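Local coordinates for peptidoglycan D,D-transpeptidase PbpA (Mycobacterium tuberculosis, PDB 3UN7), which probably cross-links peptidoglycan strands as a penicillin-binding D,D-transpeptidase, taking part in mycobacterial cell-wall synthesis and the regulation of cell length, at residues G124-C129 with G443-P448; D119-G124 with V427-E432; K130-A135 with L315-N320. All coordinates share one frame; numbering follows the deposited sequence.

Contact 1. Residues G124-C129 with G443-P448; sequences GCYGPC and GALAAP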
loop_
_atom_site.group_PDB
_atom_site.type_symbol
_atom_site.label_atom_id
_atom_site.label_comp_id
_atom_site.label_asym_id
_atom_site.label_seq_id
_atom_site.Cartn_x
_atom_site.Cartn_y
_atom_site.Cartn_z
ATOM N N GLY A 124 1.958 -7.044 -15.953
ATOM C CA GLY A 124 3.311 -6.665 -15.561
ATOM C C GLY A 124 4.294 -7.772 -15.227
ATOM O O GLY A 124 5.459 -7.496 -14.962
ATOM N N CYS A 125 3.840 -9.019 -15.207
ATOM C CA CYS A 125 4.754 -10.126 -14.911
ATOM C C CYS A 125 4.781 -11.148 -16.059
ATOM O O CYS A 125 4.709 -12.355 -15.823
ATOM C CB CYS A 125 4.356 -10.811 -13.606
ATOM S SG CYS A 125 4.535 -9.799 -12.105
ATOM N N TYR A 126 4.875 -10.653 -17.293
ATOM C CA TYR A 126 4.739 -11.497 -18.482
ATOM C C TYR A 126 3.488 -12.358 -18.314
ATOM O O TYR A 126 3.494 -13.570 -18.550
ATOM C CB TYR A 126 6.005 -12.342 -18.691
ATOM C CG TYR A 126 7.275 -11.540 -18.496
ATOM C CD1 TYR A 126 8.113 -11.774 -17.402
ATOM C CD2 TYR A 126 7.621 -10.517 -19.387
ATOM C CE1 TYR A 126 9.271 -11.031 -17.210
ATOM C CE2 TYR A 126 8.783 -9.764 -19.200
ATOM C CZ TYR A 126 9.597 -10.030 -18.110
ATOM O OH TYR A 126 10.745 -9.287 -17.926
ATOM N N GLY A 127 2.412 -11.692 -17.905
ATOM C CA GLY A 127 1.218 -12.329 -17.371
ATOM C C GLY A 127 0.878 -11.589 -16.085
ATOM O O GLY A 127 1.543 -10.602 -15.749
ATOM N N PRO A 128 -0.156 -12.048 -15.357
ATOM C CA PRO A 128 -0.621 -11.305 -14.181
ATOM C C PRO A 128 0.332 -11.405 -13.003
ATOM O O PRO A 128 0.974 -12.445 -12.807
ATOM C CB PRO A 128 -1.956 -11.971 -13.837
ATOM C CG PRO A 128 -1.850 -13.360 -14.415
ATOM C CD PRO A 128 -0.943 -13.276 -15.602
ATOM N N CYS A 129 0.419 -10.320 -12.238
ATOM C CA CYS A 129 1.253 -10.260 -11.036
ATOM C C CYS A 129 0.437 -10.540 -9.778
ATOM O O CYS A 129 -0.709 -10.143 -9.696
ATOM C CB CYS A 129 1.883 -8.871 -10.892
ATOM S SG CYS A 129 3.032 -8.397 -12.200
ATOM N N GLY A 443 14.559 -5.198 -8.537
ATOM C CA GLY A 443 13.145 -4.926 -8.296
ATOM C C GLY A 443 12.483 -4.265 -9.481
ATOM O O GLY A 443 11.388 -3.723 -9.367
ATOM N N ALA A 444 13.136 -4.348 -10.633
ATOM C CA ALA A 444 12.745 -3.592 -11.827
ATOM C C ALA A 444 11.325 -3.801 -12.340
ATOM O O ALA A 444 10.740 -2.868 -12.864
ATOM C CB ALA A 444 13.747 -3.814 -12.953
ATOM N N LEU A 445 10.790 -5.017 -12.228
ATOM C CA LEU A 445 9.422 -5.314 -12.679
ATOM C C LEU A 445 8.362 -4.450 -11.981
ATOM O O LEU A 445 7.330 -4.128 -12.571
ATOM C CB LEU A 445 9.097 -6.791 -12.430
ATOM C CG LEU A 445 8.434 -7.613 -13.535
ATOM C CD1 LEU A 445 9.077 -7.356 -14.894
ATOM C CD2 LEU A 445 8.485 -9.098 -13.194
ATOM N N ALA A 446 8.630 -4.093 -10.726
ATOM C CA ALA A 446 7.724 -3.272 -9.919
ATOM C C ALA A 446 7.707 -1.819 -10.380
ATOM O O ALA A 446 6.685 -1.148 -10.267
ATOM C CB ALA A 446 8.098 -3.370 -8.443
ATOM N N ALA A 447 8.832 -1.347 -10.930
ATOM C CA ALA A 447 9.002 0.074 -11.274
ATOM C C ALA A 447 8.029 0.639 -12.328
ATOM O O ALA A 447 7.417 1.686 -12.088
ATOM C CB ALA A 447 10.461 0.364 -11.671
ATOM N N PRO A 448 7.916 -0.011 -13.511
ATOM C CA PRO A 448 6.997 0.574 -14.513
ATOM C C PRO A 448 5.514 0.510 -14.109
ATOM O O PRO A 448 4.713 1.297 -14.603
ATOM C CB PRO A 448 7.242 -0.257 -15.771
ATOM C CG PRO A 448 7.895 -1.507 -15.294
ATOM C CD PRO A 448 8.611 -1.209 -14.026
HETATM O O HOH W 1 6.352 -4.714 -15.031
#
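Leu445 fits its branch point against the carbonyl of Gly124, with CG 3.3 Å from Gly124 O. The two methyls then part company. CD1 goes to Tyr126, coming obliquely to the phenol and ending 4.0 Å from Tyr126 OH, while CD2 lies 4.2 Å from Cys125 SG. A forked aliphatic side chain suits this spot because it can touch a carbonyl, a ring and a sulfur at once. Its first torsion is off the usual staggered positions (chi1 -134°); Leu445 also touches a neighbouring molecule in the crystal, which may influence this pose. One water joins the two backbones, donating to Gly124 O at 2.9 Å and to Leu445 O at 2.7 Å, so the carbonyl that meets the leucine also has a polar partner. The arrangement lies at the surface of the transpeptidase domain, where the loop linking helix 111-123 to strand 131-136 meets the start of the C-terminal helix 446-458; both helices pack on the same face of the central antiparallel sheet in this penicillin-binding fold. Behind the first shell, the loop is closed by a disulfide, with Cys125 SG 2.1 Å from Cys129 SG. Turning SG beside its own backbone N (chi1 -66°) lets Cys125 make this bridge and still present sulfur to Leu445. Cys125 N bonds to Gly127 O at 2.8 Å, tightening the turn that carries Tyr126, and Gly127 takes up backbone angles at which a side chain would press on the preceding carbonyl oxygen, which is why glycine suits the place. Further in, both cysteine side chains rest on Val431 of strand 425-431. Within 443-448, Ala446 N bonds back to Gly443 O, and the small Ala446 side chain turns away from the loop to pack on Val429, Ala412 and Tyr414.

Contact 2. Residues D119-G124 with V427-E432; sequences DAMQQG and VAVLVE
Met121 reaches from its helix to strand 427-431 with a strongly curled side chain. CG stands beside the backbone N, and the chain then bends twice in the same sense, at CB-CG (chi2 -64°) and at CG-SD (chi3 -78°). These bends bring the thioether up to the strand, although CB itself does not point there. The sulfur comes to rest near two valine methyls, 4.5 Å from Val429 CG1 and 4.4 Å from Val431 CG2, and the terminal CE continues to the backbone, 3.8 Å from Leu430 O. Flexible and unbranched, methionine suits a gap of this size: the axes of helix segment 119-123 and the strand approach no closer than 10.8 Å. Helix and strand run nearly alongside each other, their directions differing by 23°, as part of the alpha/beta layering of the transpeptidase domain, in which helix 111-123 packs on one face of a five-stranded antiparallel sheet. Val429 and Val431, two residues apart, project from that face. They share one conformation, with CG1 anti to the backbone N, yet each offers a different methyl to the sulfur. Beta-branched residues fit well here, being at ease in an extended backbone while giving the helix a short, stiff apolar surface. Ile449 of helix 446-458 also packs on both valines, and Met121 rests in addition on Val133 of the next strand. Leu430, between the valines, sends its side chain away from the helix to Tyr189, His411 and Trp413 on the other face; from this residue it is the backbone carbonyl oxygen that meets Met121. Within 119-124, Gln123 N makes weak bonds to Asp119 O and Ala120 O. Gly124 follows, and the lack of a CB there avoids crowding against Ala120 O.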
loop_
_atom_site.group_PDB
_atom_site.type_symbol
_atom_site.label_atom_id
_atom_site.label_comp_id
_atom_site.label_asym_id
_atom_site.label_seq_id
_atom_site.Cartn_x
_atom_site.Cartn_y
_atom_site.Cartn_z
ATOM N N ASP A 119 -4.617 -2.750 -14.237
ATOM C CA ASP A 119 -4.188 -3.156 -15.576
ATOM C C ASP A 119 -2.699 -3.471 -15.577
ATOM O O ASP A 119 -2.270 -4.478 -16.150
ATOM C CB ASP A 119 -4.470 -2.074 -16.622
ATOM C CG ASP A 119 -5.949 -1.898 -16.928
ATOM O OD1 ASP A 119 -6.755 -2.779 -16.554
ATOM O OD2 ASP A 119 -6.295 -0.872 -17.568
ATOM N N ALA A 120 -1.904 -2.603 -14.952
ATOM C CA ALA A 120 -0.452 -2.807 -14.898
ATOM C C ALA A 120 -0.083 -4.104 -14.171
ATOM O O ALA A 120 0.807 -4.832 -14.612
ATOM C CB ALA A 120 0.238 -1.622 -14.264
ATOM N N MET A 121 -0.779 -4.401 -13.076
ATOM C CA MET A 121 -0.569 -5.648 -12.341
ATOM C C MET A 121 -0.971 -6.869 -13.170
ATOM O O MET A 121 -0.328 -7.921 -13.090
ATOM C CB MET A 121 -1.338 -5.633 -11.011
ATOM C CG MET A 121 -0.709 -4.747 -9.926
ATOM S SD MET A 121 0.938 -5.296 -9.390
ATOM C CE MET A 121 0.491 -6.651 -8.317
ATOM N N GLN A 122 -2.025 -6.741 -13.977
ATOM C CA GLN A 122 -2.472 -7.873 -14.797
ATOM C C GLN A 122 -1.524 -8.219 -15.959
ATOM O O GLN A 122 -1.506 -9.346 -16.423
ATOM C CB GLN A 122 -3.908 -7.648 -15.309
ATOM C CG GLN A 122 -4.922 -7.494 -14.164
ATOM C CD GLN A 122 -4.624 -8.447 -13.029
ATOM O OE1 GLN A 122 -4.680 -9.665 -13.197
ATOM N NE2 GLN A 122 -4.258 -7.900 -11.872
ATOM N N GLN A 123 -0.738 -7.243 -16.398
ATOM C CA GLN A 123 0.153 -7.401 -17.552
ATOM C C GLN A 123 1.644 -7.355 -17.207
ATOM O O GLN A 123 2.496 -7.624 -18.063
ATOM C CB GLN A 123 -0.180 -6.325 -18.593
ATOM C CG GLN A 123 -1.596 -6.463 -19.144
ATOM C CD GLN A 123 -2.328 -5.131 -19.287
ATOM O OE1 GLN A 123 -1.876 -4.232 -20.011
ATOM N NE2 GLN A 123 -3.485 -5.007 -18.608
ATOM N N GLY A 124 1.958 -7.044 -15.953
ATOM C CA GLY A 124 3.311 -6.665 -15.561
ATOM C C GLY A 124 4.294 -7.772 -15.227
ATOM O O GLY A 124 5.459 -7.496 -14.962
ATOM N N VAL A 427 3.078 6.279 -4.240
ATOM C CA VAL A 427 2.673 4.918 -4.588
ATOM C C VAL A 427 3.548 3.885 -3.905
ATOM O O VAL A 427 4.701 4.158 -3.551
ATOM C CB VAL A 427 2.660 4.649 -6.133
ATOM C CG1 VAL A 427 1.742 5.633 -6.849
ATOM C CG2 VAL A 427 4.106 4.705 -6.749
ATOM N N ALA A 428 2.977 2.709 -3.687
ATOM C CA ALA A 428 3.766 1.524 -3.369
ATOM C C ALA A 428 3.288 0.402 -4.242
ATOM O O ALA A 428 2.076 0.179 -4.369
ATOM C CB ALA A 428 3.633 1.131 -1.920
ATOM N N VAL A 429 4.245 -0.295 -4.844
ATOM C CA VAL A 429 3.953 -1.478 -5.650
ATOM C C VAL A 429 4.683 -2.612 -4.987
ATOM O O VAL A 429 5.894 -2.520 -4.715
ATOM C CB VAL A 429 4.460 -1.318 -7.087
ATOM C CG1 VAL A 429 4.215 -2.590 -7.913
ATOM C CG2 VAL A 429 3.831 -0.108 -7.739
ATOM N N LEU A 430 3.945 -3.667 -4.676
ATOM C CA LEU A 430 4.577 -4.919 -4.298
ATOM C C LEU A 430 4.221 -5.998 -5.316
ATOM O O LEU A 430 3.033 -6.282 -5.533
ATOM C CB LEU A 430 4.163 -5.353 -2.886
ATOM C CG LEU A 430 4.554 -6.815 -2.636
ATOM C CD1 LEU A 430 6.015 -6.954 -2.190
ATOM C CD2 LEU A 430 3.590 -7.409 -1.653
ATOM N N VAL A 431 5.249 -6.573 -5.957
ATOM C CA VAL A 431 5.075 -7.725 -6.825
ATOM C C VAL A 431 5.677 -8.928 -6.117
ATOM O O VAL A 431 6.907 -9.038 -5.989
ATOM C CB VAL A 431 5.777 -7.562 -8.206
ATOM C CG1 VAL A 431 5.585 -8.814 -9.025
ATOM C CG2 VAL A 431 5.231 -6.342 -8.960
ATOM N N GLU A 432 4.808 -9.811 -5.635
ATOM C CA GLU A 432 5.252 -11.021 -4.949
ATOM C C GLU A 432 6.047 -11.917 -5.908
ATOM O O GLU A 432 5.609 -12.185 -7.034
ATOM C CB GLU A 432 4.055 -11.774 -4.367
ATOM C CG GLU A 432 3.327 -10.990 -3.279
ATOM C CD GLU A 432 2.364 -11.839 -2.476
ATOM O OE1 GLU A 432 2.686 -13.009 -2.179
ATOM O OE2 GLU A 432 1.288 -11.318 -2.122
#

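Contact 3. Residues K130-A135 with L315-N320; sequences KGAVVA and LTPLAN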
loop_
_atom_site.group_PDB
_atom_site.type_symbol
_atom_site.label_atom_id
_atom_site.label_comp_id
_atom_site.label_asym_id
_atom_site.label_seq_id
_atom_site.Cartn_x
_atom_site.Cartn_y
_atom_site.Cartn_z
ATOM N N LYS A 130 1.047 -11.199 -8.798
ATOM C CA LYS A 130 0.467 -11.298 -7.465
ATOM C C LYS A 130 1.062 -10.176 -6.633
ATOM O O LYS A 130 2.251 -9.894 -6.726
ATOM C CB LYS A 130 0.787 -12.645 -6.836
ATOM C CG LYS A 130 0.098 -12.901 -5.490
ATOM C CD LYS A 130 0.668 -14.136 -4.797
ATOM C CE LYS A 130 0.224 -15.421 -5.464
ATOM N NZ LYS A 130 0.973 -16.578 -4.901
ATOM N N GLY A 131 0.234 -9.501 -5.849
ATOM C CA GLY A 131 0.744 -8.405 -5.004
ATOM C C GLY A 131 -0.273 -7.315 -4.802
ATOM O O GLY A 131 -1.488 -7.594 -4.734
ATOM N N ALA A 132 0.213 -6.076 -4.693
ATOM C CA ALA A 132 -0.639 -4.940 -4.380
ATOM C C ALA A 132 -0.096 -3.631 -4.924
ATOM O O ALA A 132 1.109 -3.496 -5.181
ATOM C CB ALA A 132 -0.889 -4.842 -2.862
ATOM N N VAL A 133 -1.006 -2.682 -5.135
ATOM C CA VAL A 133 -0.653 -1.322 -5.483
ATOM C C VAL A 133 -1.470 -0.361 -4.618
ATOM O O VAL A 133 -2.684 -0.524 -4.455
ATOM C CB VAL A 133 -0.926 -1.005 -6.983
ATOM C CG1 VAL A 133 -0.655 0.470 -7.284
ATOM C CG2 VAL A 133 -0.097 -1.915 -7.903
ATOM N N VAL A 134 -0.806 0.645 -4.068
ATOM C CA VAL A 134 -1.483 1.655 -3.268
ATOM C C VAL A 134 -1.046 3.002 -3.795
ATOM O O VAL A 134 0.149 3.216 -4.071
ATOM C CB VAL A 134 -1.122 1.568 -1.751
ATOM C CG1 VAL A 134 -1.765 2.724 -0.981
ATOM C CG2 VAL A 134 -1.577 0.239 -1.160
ATOM N N ALA A 135 -2.006 3.911 -3.929
ATOM C CA ALA A 135 -1.720 5.284 -4.273
ATOM C C ALA A 135 -2.378 6.190 -3.239
ATOM O O ALA A 135 -3.532 5.993 -2.845
ATOM C CB ALA A 135 -2.196 5.616 -5.700
ATOM N N LEU A 315 5.882 -4.991 6.616
ATOM C CA LEU A 315 5.080 -3.806 6.322
ATOM C C LEU A 315 3.950 -4.173 5.375
ATOM O O LEU A 315 4.117 -5.029 4.502
ATOM C CB LEU A 315 5.953 -2.758 5.620
ATOM C CG LEU A 315 6.747 -1.668 6.352
ATOM C CD1 LEU A 315 7.795 -2.217 7.263
ATOM C CD2 LEU A 315 7.390 -0.751 5.326
ATOM N N THR A 316 2.806 -3.514 5.526
ATOM C CA THR A 316 1.755 -3.597 4.518
ATOM C C THR A 316 2.206 -2.729 3.359
ATOM O O THR A 316 3.010 -1.824 3.552
ATOM C CB THR A 316 0.403 -3.077 5.027
ATOM O OG1 THR A 316 0.515 -1.695 5.382
ATOM C CG2 THR A 316 -0.093 -3.888 6.245
ATOM N N PRO A 317 1.750 -3.033 2.135
ATOM C CA PRO A 317 1.941 -2.086 1.031
ATOM C C PRO A 317 1.435 -0.661 1.336
ATOM O O PRO A 317 2.093 0.303 0.972
ATOM C CB PRO A 317 1.175 -2.734 -0.121
ATOM C CG PRO A 317 1.334 -4.244 0.176
ATOM C CD PRO A 317 1.149 -4.303 1.681
ATOM N N LEU A 318 0.295 -0.529 2.011
ATOM C CA LEU A 318 -0.158 0.793 2.445
ATOM C C LEU A 318 0.862 1.527 3.337
ATOM O O LEU A 318 1.081 2.732 3.163
ATOM C CB LEU A 318 -1.506 0.697 3.161
ATOM C CG LEU A 318 -2.054 1.985 3.779
ATOM C CD1 LEU A 318 -2.372 3.010 2.707
ATOM C CD2 LEU A 318 -3.294 1.722 4.669
ATOM N N ALA A 319 1.451 0.821 4.308
ATOM C CA ALA A 319 2.493 1.423 5.165
ATOM C C ALA A 319 3.717 1.881 4.346
ATOM O O ALA A 319 4.283 2.941 4.612
ATOM C CB ALA A 319 2.902 0.457 6.285
ATOM N N ASN A 320 4.117 1.099 3.341
ATOM C CA ASN A 320 5.224 1.532 2.483
ATOM C C ASN A 320 4.834 2.751 1.621
ATOM O O ASN A 320 5.647 3.654 1.460
ATOM C CB ASN A 320 5.810 0.378 1.649
ATOM C CG ASN A 320 7.347 0.277 1.761
ATOM O OD1 ASN A 320 8.005 1.153 2.321
ATOM N ND2 ASN A 320 7.914 -0.793 1.203
#
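Val134 sets its two methyls against the first turn of helix 317-328, one on a side chain and one on the backbone. CG1, anti to the backbone N, reaches Leu318 CD1 at 3.7 Å; the two side chains cross obliquely, and these methyls are where they touch. CG2 lies over the helix backbone instead, 3.8 Å from Leu318 N and 4.0 Å from Pro317 C. Two residues back along the strand, Ala132 directs its CB at the proline ring and meets the ring carbon Pro317 CG at 3.8 Å. A methyl is short enough to admit the ring close to the strand, while the broader valine lies against the proline CB and the backbone beyond it. This packs helix 317-328 on the face of the antiparallel transpeptidase sheet opposite the one carrying the C-terminal helix 446-458: strand side chains alternate, and Val133 and Ala135 turn to the other side, where they touch Val453. Proline is well placed in a first helical turn, since its nitrogen has no hydrogen to leave without a partner. Just ahead of it Thr316 is the N-cap. Its side-chain oxygen OG1 accepts from Ala319 N at 2.9 Å with an N-H...O angle of 159°, and its carbonyl oxygen Thr316 O receives Asn320 N at 3.1 Å. Together these bonds fix the helix start that carries Pro317 and Leu318 against the strand. Leu318 also packs on Val289, and Asn320 ND2 bonds to Thr194 OG1.

How the contacts relate
Contacts 1 and 2 have centres 6 Å apart and share Gly124; Cys129 N lies 2.7 Å from Met121 O, a probable hydrogen bond tying the disulfide loop back to the helix before it. Contact 3 uses the next strand, with its centre about 10 Å from that of contact 2 and 14 Å from that of contact 1. Strands 131-136 and 425-431 are sheet neighbours: Glu432 N lies 2.8 Å from Lys130 O, and Leu430 N 2.9 Å from Ala132 O. The helices of contacts 2 and 3 lie on opposite faces of this sheet: Met121 meets Val133 on one, Pro317 meets Ala132 on the other. The side chain of Leu430 is about 11 Å from that of Ser193, probably the residue that forms the acyl-ester intermediate.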